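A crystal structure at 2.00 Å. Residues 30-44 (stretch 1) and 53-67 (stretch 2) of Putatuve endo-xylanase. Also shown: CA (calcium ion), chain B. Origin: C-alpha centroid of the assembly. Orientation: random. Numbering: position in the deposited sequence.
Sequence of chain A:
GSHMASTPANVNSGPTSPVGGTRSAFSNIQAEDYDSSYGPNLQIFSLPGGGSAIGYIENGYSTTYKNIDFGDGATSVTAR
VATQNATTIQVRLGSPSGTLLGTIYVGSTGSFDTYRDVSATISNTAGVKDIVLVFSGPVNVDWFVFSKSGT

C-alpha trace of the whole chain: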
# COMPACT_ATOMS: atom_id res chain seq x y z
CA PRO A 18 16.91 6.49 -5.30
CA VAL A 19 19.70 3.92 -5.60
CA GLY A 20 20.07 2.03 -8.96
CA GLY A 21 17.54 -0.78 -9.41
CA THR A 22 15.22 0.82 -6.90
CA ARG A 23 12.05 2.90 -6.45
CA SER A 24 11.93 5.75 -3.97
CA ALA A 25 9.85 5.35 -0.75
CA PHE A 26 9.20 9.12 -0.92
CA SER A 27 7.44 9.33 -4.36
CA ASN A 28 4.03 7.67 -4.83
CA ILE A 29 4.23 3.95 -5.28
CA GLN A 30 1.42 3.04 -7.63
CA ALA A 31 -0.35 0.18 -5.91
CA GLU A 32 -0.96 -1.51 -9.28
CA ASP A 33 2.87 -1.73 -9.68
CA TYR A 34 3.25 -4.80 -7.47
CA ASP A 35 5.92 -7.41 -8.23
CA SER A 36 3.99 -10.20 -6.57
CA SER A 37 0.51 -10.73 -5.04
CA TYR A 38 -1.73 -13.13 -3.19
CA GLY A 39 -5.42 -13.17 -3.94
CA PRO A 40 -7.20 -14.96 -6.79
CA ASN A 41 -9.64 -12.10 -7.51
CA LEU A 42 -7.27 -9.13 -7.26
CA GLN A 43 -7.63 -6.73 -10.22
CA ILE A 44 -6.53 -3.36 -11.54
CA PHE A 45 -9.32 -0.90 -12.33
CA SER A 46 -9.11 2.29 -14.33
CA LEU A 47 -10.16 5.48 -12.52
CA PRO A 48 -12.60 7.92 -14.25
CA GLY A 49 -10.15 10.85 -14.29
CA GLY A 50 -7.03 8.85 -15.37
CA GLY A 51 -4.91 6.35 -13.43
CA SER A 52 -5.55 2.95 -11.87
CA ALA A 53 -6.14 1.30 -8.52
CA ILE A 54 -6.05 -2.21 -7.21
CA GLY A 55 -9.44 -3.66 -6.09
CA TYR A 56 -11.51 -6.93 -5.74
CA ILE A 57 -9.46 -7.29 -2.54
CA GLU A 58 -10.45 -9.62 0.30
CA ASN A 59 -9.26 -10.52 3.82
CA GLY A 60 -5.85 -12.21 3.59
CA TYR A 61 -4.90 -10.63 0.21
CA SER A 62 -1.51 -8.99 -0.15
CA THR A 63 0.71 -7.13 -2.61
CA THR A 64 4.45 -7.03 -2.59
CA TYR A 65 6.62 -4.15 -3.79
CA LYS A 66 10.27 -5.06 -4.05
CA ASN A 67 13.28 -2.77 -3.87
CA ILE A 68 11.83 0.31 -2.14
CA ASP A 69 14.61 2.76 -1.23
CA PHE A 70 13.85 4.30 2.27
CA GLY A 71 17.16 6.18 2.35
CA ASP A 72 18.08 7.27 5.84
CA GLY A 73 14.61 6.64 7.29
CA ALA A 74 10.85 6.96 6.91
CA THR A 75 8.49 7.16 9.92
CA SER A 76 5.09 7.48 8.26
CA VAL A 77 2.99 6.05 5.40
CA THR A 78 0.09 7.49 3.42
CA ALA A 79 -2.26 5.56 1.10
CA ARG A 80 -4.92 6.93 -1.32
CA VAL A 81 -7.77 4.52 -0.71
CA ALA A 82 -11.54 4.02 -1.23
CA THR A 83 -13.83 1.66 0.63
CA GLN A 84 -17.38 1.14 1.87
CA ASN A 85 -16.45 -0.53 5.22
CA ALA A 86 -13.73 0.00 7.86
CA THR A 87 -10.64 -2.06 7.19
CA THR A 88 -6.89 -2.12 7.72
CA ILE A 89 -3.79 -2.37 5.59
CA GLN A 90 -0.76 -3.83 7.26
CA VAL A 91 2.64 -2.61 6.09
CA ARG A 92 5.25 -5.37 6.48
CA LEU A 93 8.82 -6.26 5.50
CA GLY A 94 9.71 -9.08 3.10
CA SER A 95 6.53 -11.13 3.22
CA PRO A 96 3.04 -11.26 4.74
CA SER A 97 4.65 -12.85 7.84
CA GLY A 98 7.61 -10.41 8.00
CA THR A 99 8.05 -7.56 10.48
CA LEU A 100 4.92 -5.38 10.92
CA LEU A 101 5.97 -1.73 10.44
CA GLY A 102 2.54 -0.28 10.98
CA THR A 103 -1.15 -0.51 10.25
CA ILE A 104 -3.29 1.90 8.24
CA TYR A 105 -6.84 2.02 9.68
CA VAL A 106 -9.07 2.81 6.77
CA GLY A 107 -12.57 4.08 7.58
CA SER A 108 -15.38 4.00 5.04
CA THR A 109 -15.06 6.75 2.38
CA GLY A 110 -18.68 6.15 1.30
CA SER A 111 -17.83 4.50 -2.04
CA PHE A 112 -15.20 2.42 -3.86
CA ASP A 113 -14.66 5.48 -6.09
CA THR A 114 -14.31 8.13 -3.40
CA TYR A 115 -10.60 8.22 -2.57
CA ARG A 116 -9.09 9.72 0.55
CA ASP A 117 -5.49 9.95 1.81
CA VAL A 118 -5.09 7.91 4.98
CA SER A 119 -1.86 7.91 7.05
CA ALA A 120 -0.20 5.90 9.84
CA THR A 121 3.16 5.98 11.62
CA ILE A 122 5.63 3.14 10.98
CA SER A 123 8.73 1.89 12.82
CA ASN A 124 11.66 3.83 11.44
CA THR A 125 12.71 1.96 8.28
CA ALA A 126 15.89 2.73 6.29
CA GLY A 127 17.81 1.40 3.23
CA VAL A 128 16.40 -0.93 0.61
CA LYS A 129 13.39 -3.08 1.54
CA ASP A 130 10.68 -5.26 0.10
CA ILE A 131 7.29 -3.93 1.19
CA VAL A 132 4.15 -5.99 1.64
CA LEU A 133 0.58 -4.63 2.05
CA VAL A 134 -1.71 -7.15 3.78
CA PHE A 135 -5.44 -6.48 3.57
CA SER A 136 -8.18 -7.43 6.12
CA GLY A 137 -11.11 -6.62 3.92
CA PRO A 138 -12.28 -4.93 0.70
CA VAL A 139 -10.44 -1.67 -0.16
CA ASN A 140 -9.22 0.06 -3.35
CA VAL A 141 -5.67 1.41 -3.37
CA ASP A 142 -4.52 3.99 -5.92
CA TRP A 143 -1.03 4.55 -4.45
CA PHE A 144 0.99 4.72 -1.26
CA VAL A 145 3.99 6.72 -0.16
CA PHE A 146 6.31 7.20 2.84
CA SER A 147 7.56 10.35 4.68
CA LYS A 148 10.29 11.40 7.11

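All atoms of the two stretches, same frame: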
# COMPACT_ATOMS: atom_id res chain seq x y z
N GLN A 30 2.72 3.34 -7.06
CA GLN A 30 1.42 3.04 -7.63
C GLN A 30 1.11 1.64 -7.17
O GLN A 30 1.91 0.74 -7.36
CB GLN A 30 1.41 3.20 -9.18
CG GLN A 30 1.67 4.65 -9.66
CD GLN A 30 0.66 5.66 -9.08
OE1 GLN A 30 -0.51 5.31 -8.82
NE2 GLN A 30 1.10 6.89 -8.86
N ALA A 31 -0.05 1.45 -6.54
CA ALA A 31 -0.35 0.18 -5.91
C ALA A 31 -0.51 -0.94 -6.96
O ALA A 31 -0.30 -2.14 -6.66
CB ALA A 31 -1.59 0.31 -5.03
N GLU A 32 -0.92 -0.56 -8.17
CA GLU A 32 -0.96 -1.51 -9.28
C GLU A 32 0.46 -1.97 -9.74
O GLU A 32 0.57 -2.90 -10.51
CB GLU A 32 -1.80 -0.98 -10.47
CG GLU A 32 -1.20 0.19 -11.24
CD GLU A 32 -1.48 1.53 -10.60
OE1 GLU A 32 -1.74 1.59 -9.37
OE2 GLU A 32 -1.43 2.56 -11.30
N ASP A 33 1.52 -1.32 -9.26
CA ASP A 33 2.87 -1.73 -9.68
C ASP A 33 3.50 -2.73 -8.70
O ASP A 33 4.62 -2.54 -8.24
CB ASP A 33 3.79 -0.52 -9.83
CG ASP A 33 3.38 0.41 -10.96
OD1 ASP A 33 2.63 0.05 -11.88
OD2 ASP A 33 3.81 1.58 -11.01
N TYR A 34 2.75 -3.77 -8.35
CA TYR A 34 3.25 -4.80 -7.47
C TYR A 34 4.07 -5.84 -8.26
O TYR A 34 3.81 -6.08 -9.46
CB TYR A 34 2.10 -5.46 -6.69
CG TYR A 34 1.00 -6.02 -7.57
CD1 TYR A 34 1.12 -7.28 -8.15
CD2 TYR A 34 -0.15 -5.29 -7.81
CE1 TYR A 34 0.11 -7.79 -8.95
CE2 TYR A 34 -1.18 -5.78 -8.62
CZ TYR A 34 -1.04 -7.04 -9.18
OH TYR A 34 -2.05 -7.54 -9.99
N ASP A 35 5.06 -6.42 -7.60
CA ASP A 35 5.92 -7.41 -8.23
C ASP A 35 5.37 -8.79 -8.02
O ASP A 35 5.69 -9.69 -8.75
CB ASP A 35 7.31 -7.30 -7.63
CG ASP A 35 7.91 -5.95 -7.86
OD1 ASP A 35 8.36 -5.73 -8.99
OD2 ASP A 35 7.94 -5.04 -7.00
N SER A 36 4.50 -8.92 -7.02
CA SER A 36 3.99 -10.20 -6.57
C SER A 36 2.66 -9.96 -5.80
O SER A 36 2.43 -8.86 -5.29
CB SER A 36 5.03 -10.81 -5.65
OG SER A 36 4.47 -11.88 -4.94
N SER A 37 1.77 -10.93 -5.77
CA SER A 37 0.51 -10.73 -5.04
C SER A 37 -0.10 -12.06 -4.62
O SER A 37 0.22 -13.12 -5.22
CB SER A 37 -0.50 -9.91 -5.83
OG SER A 37 -1.01 -10.65 -6.92
N TYR A 38 -0.88 -12.03 -3.54
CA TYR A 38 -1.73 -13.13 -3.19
C TYR A 38 -3.18 -12.70 -3.25
O TYR A 38 -3.57 -11.77 -2.60
CB TYR A 38 -1.42 -13.69 -1.77
CG TYR A 38 -2.52 -14.67 -1.40
CD1 TYR A 38 -2.48 -15.99 -1.88
CD2 TYR A 38 -3.67 -14.26 -0.68
CE1 TYR A 38 -3.51 -16.87 -1.59
CE2 TYR A 38 -4.70 -15.14 -0.40
CZ TYR A 38 -4.60 -16.44 -0.84
OH TYR A 38 -5.59 -17.33 -0.61
N GLY A 39 -4.00 -13.40 -4.01
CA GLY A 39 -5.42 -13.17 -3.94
C GLY A 39 -6.01 -13.35 -5.32
O GLY A 39 -5.82 -12.49 -6.20
N PRO A 40 -6.70 -14.48 -5.48
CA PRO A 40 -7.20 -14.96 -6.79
C PRO A 40 -7.96 -13.91 -7.58
O PRO A 40 -7.78 -13.87 -8.80
CB PRO A 40 -8.16 -16.12 -6.43
CG PRO A 40 -8.38 -16.01 -4.90
CD PRO A 40 -7.03 -15.42 -4.39
N ASN A 41 -8.75 -13.07 -6.88
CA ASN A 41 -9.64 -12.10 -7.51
C ASN A 41 -9.03 -10.74 -7.80
O ASN A 41 -9.67 -9.93 -8.47
CB ASN A 41 -10.86 -11.85 -6.62
CG ASN A 41 -11.77 -13.08 -6.51
OD1 ASN A 41 -11.56 -14.08 -7.18
ND2 ASN A 41 -12.79 -12.98 -5.66
N LEU A 42 -7.84 -10.47 -7.26
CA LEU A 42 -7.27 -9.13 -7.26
C LEU A 42 -7.23 -8.62 -8.68
O LEU A 42 -6.86 -9.35 -9.58
CB LEU A 42 -5.85 -9.12 -6.65
CG LEU A 42 -5.41 -7.78 -6.03
CD1 LEU A 42 -4.61 -7.96 -4.75
CD2 LEU A 42 -4.57 -7.04 -7.05
N GLN A 43 -7.60 -7.35 -8.86
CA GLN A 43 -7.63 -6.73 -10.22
C GLN A 43 -7.20 -5.29 -10.22
O GLN A 43 -7.27 -4.65 -9.19
CB GLN A 43 -9.06 -6.77 -10.76
CG GLN A 43 -9.22 -7.81 -11.80
CD GLN A 43 -10.65 -8.14 -11.96
OE1 GLN A 43 -11.45 -7.29 -12.41
NE2 GLN A 43 -11.02 -9.35 -11.56
N ILE A 44 -6.83 -4.77 -11.39
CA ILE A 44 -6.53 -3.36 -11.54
C ILE A 44 -7.67 -2.71 -12.30
O ILE A 44 -8.08 -3.22 -13.35
CB ILE A 44 -5.16 -3.17 -12.25
CG1 ILE A 44 -4.05 -3.92 -11.48
CG2 ILE A 44 -4.87 -1.70 -12.50
CD1 ILE A 44 -2.79 -4.25 -12.29
N ALA A 53 -6.20 1.68 -9.91
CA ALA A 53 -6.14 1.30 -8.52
C ALA A 53 -6.31 -0.20 -8.45
O ALA A 53 -6.90 -0.82 -9.31
CB ALA A 53 -7.23 2.02 -7.72
N ILE A 54 -5.71 -0.82 -7.46
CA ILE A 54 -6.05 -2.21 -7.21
C ILE A 54 -7.40 -2.29 -6.46
O ILE A 54 -7.74 -1.39 -5.68
CB ILE A 54 -4.89 -2.94 -6.51
CG1 ILE A 54 -4.53 -2.26 -5.16
CG2 ILE A 54 -3.66 -2.98 -7.50
CD1 ILE A 54 -3.44 -2.93 -4.33
N GLY A 55 -8.14 -3.38 -6.70
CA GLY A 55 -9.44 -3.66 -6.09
C GLY A 55 -9.76 -5.17 -6.17
O GLY A 55 -8.85 -5.95 -6.51
N TYR A 56 -11.03 -5.55 -5.92
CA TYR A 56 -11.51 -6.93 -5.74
C TYR A 56 -10.64 -7.61 -4.70
O TYR A 56 -10.29 -8.79 -4.81
CB TYR A 56 -11.60 -7.76 -7.05
CG TYR A 56 -12.76 -7.48 -8.00
CD1 TYR A 56 -13.68 -6.43 -7.79
CD2 TYR A 56 -12.91 -8.25 -9.16
CE1 TYR A 56 -14.73 -6.17 -8.70
CE2 TYR A 56 -13.93 -8.01 -10.07
CZ TYR A 56 -14.85 -6.97 -9.86
OH TYR A 56 -15.86 -6.74 -10.79
N ILE A 57 -10.29 -6.84 -3.67
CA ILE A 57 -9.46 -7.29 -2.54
C ILE A 57 -10.32 -7.92 -1.44
O ILE A 57 -11.44 -7.49 -1.19
CB ILE A 57 -8.56 -6.13 -2.02
CG1 ILE A 57 -7.32 -5.95 -2.93
CG2 ILE A 57 -8.19 -6.27 -0.53
CD1 ILE A 57 -6.65 -4.60 -2.76
N GLU A 58 -9.79 -8.96 -0.81
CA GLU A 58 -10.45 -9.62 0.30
C GLU A 58 -9.50 -9.76 1.49
O GLU A 58 -8.29 -9.61 1.34
CB GLU A 58 -10.90 -11.02 -0.14
CG GLU A 58 -11.97 -11.04 -1.23
CD GLU A 58 -13.31 -10.40 -0.86
OE1 GLU A 58 -13.63 -10.17 0.34
OE2 GLU A 58 -14.09 -10.12 -1.80
N ASN A 59 -10.06 -10.07 2.67
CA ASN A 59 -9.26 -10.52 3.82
C ASN A 59 -8.21 -11.58 3.44
O ASN A 59 -8.53 -12.59 2.81
CB ASN A 59 -10.19 -11.07 4.93
CG ASN A 59 -9.44 -11.42 6.17
OD1 ASN A 59 -8.50 -10.73 6.50
ND2 ASN A 59 -9.82 -12.50 6.86
N GLY A 60 -6.97 -11.34 3.85
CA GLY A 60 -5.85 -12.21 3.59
C GLY A 60 -5.09 -11.91 2.31
O GLY A 60 -3.99 -12.47 2.10
N TYR A 61 -5.65 -11.07 1.44
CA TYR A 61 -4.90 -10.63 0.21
C TYR A 61 -3.69 -9.77 0.55
O TYR A 61 -3.60 -9.20 1.63
CB TYR A 61 -5.78 -9.82 -0.73
CG TYR A 61 -6.76 -10.61 -1.55
CD1 TYR A 61 -7.30 -11.81 -1.08
CD2 TYR A 61 -7.18 -10.11 -2.79
CE1 TYR A 61 -8.23 -12.53 -1.86
CE2 TYR A 61 -8.09 -10.81 -3.59
CZ TYR A 61 -8.61 -12.01 -3.12
OH TYR A 61 -9.53 -12.65 -3.89
N SER A 62 -2.75 -9.67 -0.39
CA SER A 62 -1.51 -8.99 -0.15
C SER A 62 -0.85 -8.63 -1.48
O SER A 62 -1.08 -9.29 -2.50
CB SER A 62 -0.56 -9.86 0.72
OG SER A 62 -0.02 -10.94 -0.03
N THR A 63 -0.08 -7.53 -1.46
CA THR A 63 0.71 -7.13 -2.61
C THR A 63 2.10 -6.84 -2.11
O THR A 63 2.28 -6.34 -1.00
CB THR A 63 0.10 -5.93 -3.38
OG1 THR A 63 -0.56 -5.07 -2.47
CG2 THR A 63 -1.02 -6.36 -4.28
N THR A 64 3.07 -7.17 -2.95
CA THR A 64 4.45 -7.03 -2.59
C THR A 64 5.11 -6.10 -3.58
O THR A 64 4.90 -6.24 -4.79
CB THR A 64 5.13 -8.40 -2.64
OG1 THR A 64 4.58 -9.24 -1.62
CG2 THR A 64 6.68 -8.31 -2.34
N TYR A 65 5.91 -5.19 -3.05
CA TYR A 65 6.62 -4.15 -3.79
C TYR A 65 8.07 -4.23 -3.39
O TYR A 65 8.47 -3.80 -2.30
CB TYR A 65 6.04 -2.75 -3.44
CG TYR A 65 4.56 -2.71 -3.66
CD1 TYR A 65 3.68 -3.22 -2.68
CD2 TYR A 65 4.03 -2.20 -4.84
CE1 TYR A 65 2.32 -3.20 -2.88
CE2 TYR A 65 2.66 -2.18 -5.05
CZ TYR A 65 1.81 -2.69 -4.06
OH TYR A 65 0.45 -2.72 -4.26
N LYS A 66 8.87 -4.78 -4.30
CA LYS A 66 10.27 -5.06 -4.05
C LYS A 66 11.13 -3.84 -4.25
O LYS A 66 10.76 -2.94 -4.97
CB LYS A 66 10.73 -6.20 -4.98
CG LYS A 66 10.17 -7.56 -4.61
CD LYS A 66 10.77 -8.64 -5.51
CE LYS A 66 11.68 -9.60 -4.71
NZ LYS A 66 13.00 -8.99 -4.21
N ASN A 67 12.27 -3.79 -3.58
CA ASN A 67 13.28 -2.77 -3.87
C ASN A 67 12.79 -1.34 -3.64
O ASN A 67 13.03 -0.46 -4.46
CB ASN A 67 13.85 -2.96 -5.30
CG ASN A 67 14.43 -4.37 -5.51
OD1 ASN A 67 14.05 -5.12 -6.44
ND2 ASN A 67 15.31 -4.75 -4.61
CA CA B . -2.53 4.03 -9.07
O HOH W 1 -2.43 5.08 -11.29

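The two stretches meet as two short antiparallel ladders, and their register shifts by two residues between Tyr-38 and Gln-43, so each ladder has to be read separately. Strand 36-38 runs against strand 62-67 with an angle of 166° between their directions, and hydrogen-bonded pairs alternate with a non-hydrogen-bonded one. Tyr-38 and Ser-62 satisfy each other in both directions: Tyr-38 N donates to Ser-62 O at 2.9 Å, and Ser-62 N donates to Tyr-38 O at 3.2 Å, with N-H...O angles of 157° and 152°. Two residues along, Thr-64 N reaches Ser-36 O at 3.0 Å (159°). The returning bond is made one residue early, for Thr-64 O accepts from Asp-35 N at 2.8 Å (156°).

Asp-35 extends this pattern with its side chain. The CA-to-CB bond of Asp-35 points toward the other stretch, and Asp-35 OD2 accepts from Lys-66 N at 2.9 Å with a nearly straight angle of 166°. A carboxylate thus takes the place of a backbone carbonyl as partner to that amide.

In the second ladder, Gln-43 and Gly-55 form a complete pair. Gln-43 N donates to Gly-55 O at 3.0 Å (164°), and Gly-55 N donates to Gln-43 O at 2.9 Å (152°). The two carbonyls, Gln-43 O and Gly-55 O, lie 3.4 Å apart but are both acceptors, so their proximity is no bond. Gln-43 O also receives a CA-H...O contact from Ile-54 CA at 3.4 Å.

Between the ladders, a type I turn from Gly-39 to Leu-42 is closed by Leu-42 N donating to Gly-39 O at 3.0 Å. Here Tyr-61 supplies the link: Tyr-61 OH accepts from Asn-41 N at 3.1 Å (152°). Gly-39 CA sits over the face of the Tyr-61 ring, 3.4 Å from the centroid and only 6° off the normal. A CB on Gly-39 would fall 2.3 Å from Tyr-61 CD2, a clash, and its phi/psi of 145/106 independently calls for glycine.

The Tyr-65 hydroxyl is used in both senses. Tyr-65 OH donates to Ala-31 O at a short 2.6 Å, while Thr-63 OG1 donates to Tyr-65 OH at 3.1 Å. Tyr-34 CB packs over the face of the Tyr-65 ring, 4.1 Å from its centroid, so one aromatic residue serves a polar and an apolar contact.

Apolar packing fills the space around these bonds. Leu-42 CD1 lies 3.8 Å from Ile-57 CG1 and 3.9 Å from Tyr-61 CD2, while Ile-54 CD1 approaches Ala-31 CB at 3.8 Å and Ile-54 CG2 meets the edge of the Tyr-34 ring at CE2, 3.9 Å away.

The type I turn from Gln-30 to Asp-33, with Asp-33 N donating to Gln-30 O at 2.8 Å, carries two calcium ligands. Gln-30 OE1 binds CA at 2.4 Å, and Glu-32 binds CA through OE1 at 2.6 Å and OE2 at 2.9 Å; a water and three atoms from elsewhere in the structure complete the coordination.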